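Local atomic coordinates of secreted protein (Streptomyces lividans TK24, PDB entry 5LXZ), a protein that binds copper and is probably a metalloradical oxidase of the galactose oxidase-like family AA5, built around a Kelch-type beta-propeller. Residues 20-26 with 58-62; 26-30 with 41-47. The protein carries 1 engineered substitution. One frame throughout, in Å; residues are numbered along the deposited sequence.

Contact 1 (20-26 with 58-62); sequences FPEKYRQ and DTRIW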
# COMPACT_ATOMS: atom_id res chain seq x y z
N PHE A 20 9.73 11.07 19.08
CA PHE A 20 10.95 11.69 18.63
C PHE A 20 11.01 13.11 19.15
O PHE A 20 9.98 13.70 19.48
CB PHE A 20 11.03 11.65 17.11
CG PHE A 20 11.34 10.29 16.58
CD1 PHE A 20 12.61 9.76 16.72
CD2 PHE A 20 10.37 9.54 15.95
CE1 PHE A 20 12.90 8.50 16.23
CE2 PHE A 20 10.65 8.28 15.46
CZ PHE A 20 11.93 7.76 15.60
N PRO A 21 12.23 13.66 19.25
CA PRO A 21 12.31 15.05 19.65
C PRO A 21 11.54 15.83 18.61
O PRO A 21 11.57 15.48 17.42
CB PRO A 21 13.81 15.35 19.59
CG PRO A 21 14.48 14.03 19.73
CD PRO A 21 13.55 13.04 19.10
N GLU A 22 10.85 16.86 19.06
CA GLU A 22 9.89 17.59 18.24
C GLU A 22 10.44 18.02 16.88
O GLU A 22 9.74 17.94 15.86
CB GLU A 22 9.30 18.82 18.97
CG GLU A 22 8.09 18.54 19.85
CD GLU A 22 7.35 19.79 20.30
OE1 GLU A 22 7.28 20.76 19.50
OE2 GLU A 22 6.82 19.81 21.43
N LYS A 23 11.70 18.44 16.87
CA LYS A 23 12.34 18.85 15.62
C LYS A 23 12.25 17.79 14.52
O LYS A 23 12.20 18.15 13.34
CB LYS A 23 13.82 19.16 15.90
CG LYS A 23 14.70 19.37 14.68
CD LYS A 23 16.00 20.07 15.05
CE LYS A 23 16.87 19.22 15.94
NZ LYS A 23 18.24 19.79 15.92
N TYR A 24 12.24 16.51 14.90
CA TYR A 24 12.29 15.41 13.93
C TYR A 24 10.93 14.80 13.68
O TYR A 24 10.82 13.88 12.82
CB TYR A 24 13.25 14.32 14.36
CG TYR A 24 14.66 14.80 14.41
CD1 TYR A 24 15.36 15.07 13.25
CD2 TYR A 24 15.28 15.03 15.62
CE1 TYR A 24 16.66 15.54 13.29
CE2 TYR A 24 16.59 15.49 15.68
CZ TYR A 24 17.27 15.74 14.52
OH TYR A 24 18.56 16.23 14.56
N ARG A 25 9.90 15.26 14.37
CA ARG A 25 8.58 14.66 14.15
C ARG A 25 8.07 14.97 12.74
O ARG A 25 8.41 15.98 12.14
CB ARG A 25 7.58 15.10 15.19
CG ARG A 25 7.95 14.55 16.54
CD ARG A 25 6.97 14.98 17.60
NE ARG A 25 7.58 14.76 18.91
CZ ARG A 25 7.05 15.11 20.08
NH1 ARG A 25 5.85 15.69 20.13
NH2 ARG A 25 7.71 14.85 21.20
N GLN A 26 7.25 14.07 12.21
CA GLN A 26 6.59 14.27 10.95
C GLN A 26 5.43 13.32 10.90
O GLN A 26 5.26 12.48 11.79
CB GLN A 26 7.55 13.99 9.77
CG GLN A 26 8.01 12.56 9.78
CD GLN A 26 8.87 12.18 8.59
OE1 GLN A 26 9.56 13.03 7.98
NE2 GLN A 26 8.87 10.90 8.26
N ASP A 58 8.91 16.18 3.95
CA ASP A 58 9.76 15.63 4.96
C ASP A 58 10.04 14.12 4.77
O ASP A 58 9.14 13.35 4.41
CB ASP A 58 9.11 15.84 6.34
CG ASP A 58 9.29 17.27 6.86
OD1 ASP A 58 10.35 17.58 7.43
OD2 ASP A 58 8.37 18.06 6.69
N THR A 59 11.27 13.75 5.04
CA THR A 59 11.74 12.39 5.13
C THR A 59 12.68 12.30 6.31
O THR A 59 13.41 13.26 6.62
CB THR A 59 12.51 11.99 3.85
OG1 THR A 59 11.62 12.07 2.75
CG2 THR A 59 13.11 10.59 3.93
N ARG A 60 12.66 11.15 6.99
CA ARG A 60 13.66 10.80 7.99
C ARG A 60 14.36 9.50 7.69
O ARG A 60 13.81 8.63 7.04
CB ARG A 60 13.04 10.69 9.38
CG ARG A 60 12.17 11.87 9.80
CD ARG A 60 12.98 13.12 10.04
NE ARG A 60 12.05 14.21 10.36
CZ ARG A 60 11.66 15.20 9.55
NH1 ARG A 60 12.15 15.37 8.34
NH2 ARG A 60 10.77 16.09 9.99
N ILE A 61 15.58 9.36 8.19
CA ILE A 61 16.26 8.08 8.33
C ILE A 61 16.46 7.82 9.80
O ILE A 61 17.03 8.67 10.52
CB ILE A 61 17.60 8.08 7.63
CG1 ILE A 61 17.37 8.12 6.14
CG2 ILE A 61 18.45 6.86 8.05
CD1 ILE A 61 18.63 8.22 5.36
N TRP A 62 15.99 6.67 10.26
CA TRP A 62 16.04 6.28 11.64
C TRP A 62 16.93 5.07 11.76
O TRP A 62 16.78 4.10 11.02
CB TRP A 62 14.64 5.97 12.14
CG TRP A 62 14.56 5.35 13.50
CD1 TRP A 62 15.07 5.85 14.67
CD2 TRP A 62 13.91 4.13 13.84
NE1 TRP A 62 14.78 5.00 15.72
CE2 TRP A 62 14.06 3.94 15.24
CE3 TRP A 62 13.24 3.15 13.09
CZ2 TRP A 62 13.55 2.81 15.91
CZ3 TRP A 62 12.73 2.03 13.75
CH2 TRP A 62 12.89 1.88 15.14

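Contact 2 (26-30 with 41-47); sequences QNTIH and MVAGSGN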
# COMPACT_ATOMS: atom_id res chain seq x y z
N GLN A 26 7.25 14.07 12.21
CA GLN A 26 6.59 14.27 10.95
C GLN A 26 5.43 13.32 10.90
O GLN A 26 5.26 12.48 11.79
CB GLN A 26 7.55 13.99 9.77
CG GLN A 26 8.01 12.56 9.78
CD GLN A 26 8.87 12.18 8.59
OE1 GLN A 26 9.56 13.03 7.98
NE2 GLN A 26 8.87 10.90 8.26
N ASN A 27 4.66 13.43 9.84
CA ASN A 27 3.54 12.52 9.60
C ASN A 27 3.99 11.39 8.67
O ASN A 27 3.78 11.47 7.47
CB ASN A 27 2.36 13.24 8.98
CG ASN A 27 1.80 14.35 9.87
OD1 ASN A 27 2.18 14.50 11.03
ND2 ASN A 27 0.87 15.10 9.32
N THR A 28 4.63 10.38 9.24
CA THR A 28 5.13 9.29 8.41
C THR A 28 3.98 8.49 7.81
O THR A 28 3.15 7.92 8.52
CB THR A 28 6.03 8.32 9.23
OG1 THR A 28 7.08 9.08 9.83
CG2 THR A 28 6.61 7.23 8.33
N ILE A 29 3.98 8.39 6.50
CA ILE A 29 2.94 7.68 5.74
C ILE A 29 3.52 6.48 4.97
O ILE A 29 2.79 5.54 4.65
CB ILE A 29 2.17 8.63 4.82
CG1 ILE A 29 1.43 9.66 5.71
CG2 ILE A 29 1.19 7.93 3.91
CD1 ILE A 29 0.89 10.83 4.94
N HIS A 30 4.83 6.45 4.72
CA HIS A 30 5.50 5.35 4.08
C HIS A 30 6.72 5.04 4.91
O HIS A 30 7.40 5.97 5.37
CB HIS A 30 6.02 5.79 2.71
CG HIS A 30 5.00 6.38 1.81
ND1 HIS A 30 4.49 5.73 0.70
CD2 HIS A 30 4.36 7.57 1.84
CE1 HIS A 30 3.60 6.50 0.09
NE2 HIS A 30 3.48 7.61 0.79
N MET A 41 11.70 6.83 6.45
CA MET A 41 10.36 7.22 6.86
C MET A 41 9.95 8.43 6.05
O MET A 41 10.56 9.51 6.18
CB MET A 41 10.36 7.52 8.36
CG MET A 41 10.82 6.32 9.18
SD MET A 41 11.08 6.68 10.92
CE MET A 41 9.36 6.72 11.40
N VAL A 42 8.92 8.29 5.22
CA VAL A 42 8.56 9.32 4.28
C VAL A 42 7.21 9.91 4.65
O VAL A 42 6.22 9.21 4.80
CB VAL A 42 8.52 8.82 2.83
CG1 VAL A 42 8.27 9.96 1.87
CG2 VAL A 42 9.80 8.09 2.46
N ALA A 43 7.22 11.23 4.84
CA ALA A 43 6.02 11.97 5.04
C ALA A 43 5.59 12.72 3.81
O ALA A 43 4.40 12.88 3.59
CB ALA A 43 6.23 12.97 6.18
N GLY A 44 6.52 13.23 3.02
CA GLY A 44 6.14 14.23 2.03
C GLY A 44 5.53 15.40 2.78
O GLY A 44 6.04 15.78 3.84
N SER A 45 4.44 15.95 2.26
CA SER A 45 3.72 17.00 2.97
C SER A 45 2.87 16.46 4.12
O SER A 45 2.31 17.22 4.89
CB SER A 45 2.86 17.81 2.02
OG SER A 45 1.93 16.96 1.37
N GLY A 46 2.78 15.14 4.25
CA GLY A 46 2.23 14.54 5.46
C GLY A 46 0.71 14.59 5.54
O GLY A 46 0.16 14.52 6.65
N ASN A 47 0.03 14.70 4.41
CA ASN A 47 -1.40 14.93 4.37
C ASN A 47 -1.79 16.13 5.25
O ASN A 47 -2.71 16.07 6.06
CB ASN A 47 -2.20 13.70 4.78
CG ASN A 47 -3.66 13.79 4.36
OD1 ASN A 47 -4.02 14.49 3.41
ND2 ASN A 47 -4.51 13.07 5.04

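Contact 1 (20-26 with 58-62)
A loop without strand character can still be fastened to a sheet if one side chain donates hydrogen bonds to its carbonyls; in strand 58-62 that side chain is Arg60. Asp58 opens the strand with its CB 3.3 Å from Gln26 OE1, while its OD1 forms a salt bridge with Arg60, NH1 and NH2 each lying 3.0 Å from Asp58 OD1. Thr59 points away, but its O holds Arg60 NH1 at 3.0 Å. So oriented, Arg60 reaches the end of the 3-10 turn 22-24: NE donates to Tyr24 O at 2.8 Å, NH2 to Arg25 O at 3.2 Å, and Gln26 OE1, whose amide partner NE2 is hydrogen-bonded to Thr28 OG1, lies over one guanidinium face. The strand belongs to a four-stranded Kelch-type propeller blade, with short strand 545-547 added at one side; the loop enters from strand 14-18 of another. Trp62 ends the segment edge-to-face: the Phe20 edge meets the face of the five-membered ring of Trp62, centroids 5.3 Å apart, planes at 80°, beside Ile498 of strand 496-500.

Contact 2 (26-30 with 41-47)
A classic beta bulge marks the place where an incoming loop becomes a strand: Ile29 and His30 both face Val42, and their amides converge on one carbonyl, Ile29 N to Val42 O at 2.9 Å and His30 N to Val42 O at 3.1 Å. Val42 N returns a bond to His30 O at 2.8 Å, completing an antiparallel hydrogen-bonded pair. Before the bulge, side chains do the work of a backbone ladder. Gln26 NE2 donates to Met41 O and to Thr28 OG1, each at 3.0 Å, so one amide group ties the loop both to the strand and to itself. Farther along, a type II' turn from Ala43 to Gly46 swings the chain round, and Asn27 ND2 reaches Gly46 O at 2.8 Å. Positive phi suits glycine at both Gly44 and Gly46; at Gly46 a CB would also crowd Asn27 CB. Ile29 CD1 packs on Gly46 C at 3.8 Å, and the Ile29 side chain lies about 5 Å from a bound copper ion. His30 ND1 is hydrogen-bonded to His83 NE2. Strand 39-44 lies between strands 30-33 and 58-62, and beyond 30-33 the sheet ends in strand 545-547.

Overall arrangement
Both contacts fasten the same loop, between strands 14-18 and 30-33, to neighbouring strands of one propeller sheet, and they share Gln26, whose OE1 lies against 58-62 while NE2 serves 41-47. The strands themselves are joined by Arg60 N to Met41 O at 2.8 Å and Ala43 N to Asp58 O at 2.9 Å. Contact 1 is partly buried, its centre about 22 Å from the centre of the chain, and depends on a charged arginine grasping loop carbonyls plus an aromatic pair. Contact 2 is buried, its centre about 14 Å from the chain centre and nearer copper, and uses neutral amides and backbone pairing. Along this loop, side-chain bonds to the strands give way to backbone pairing at His30.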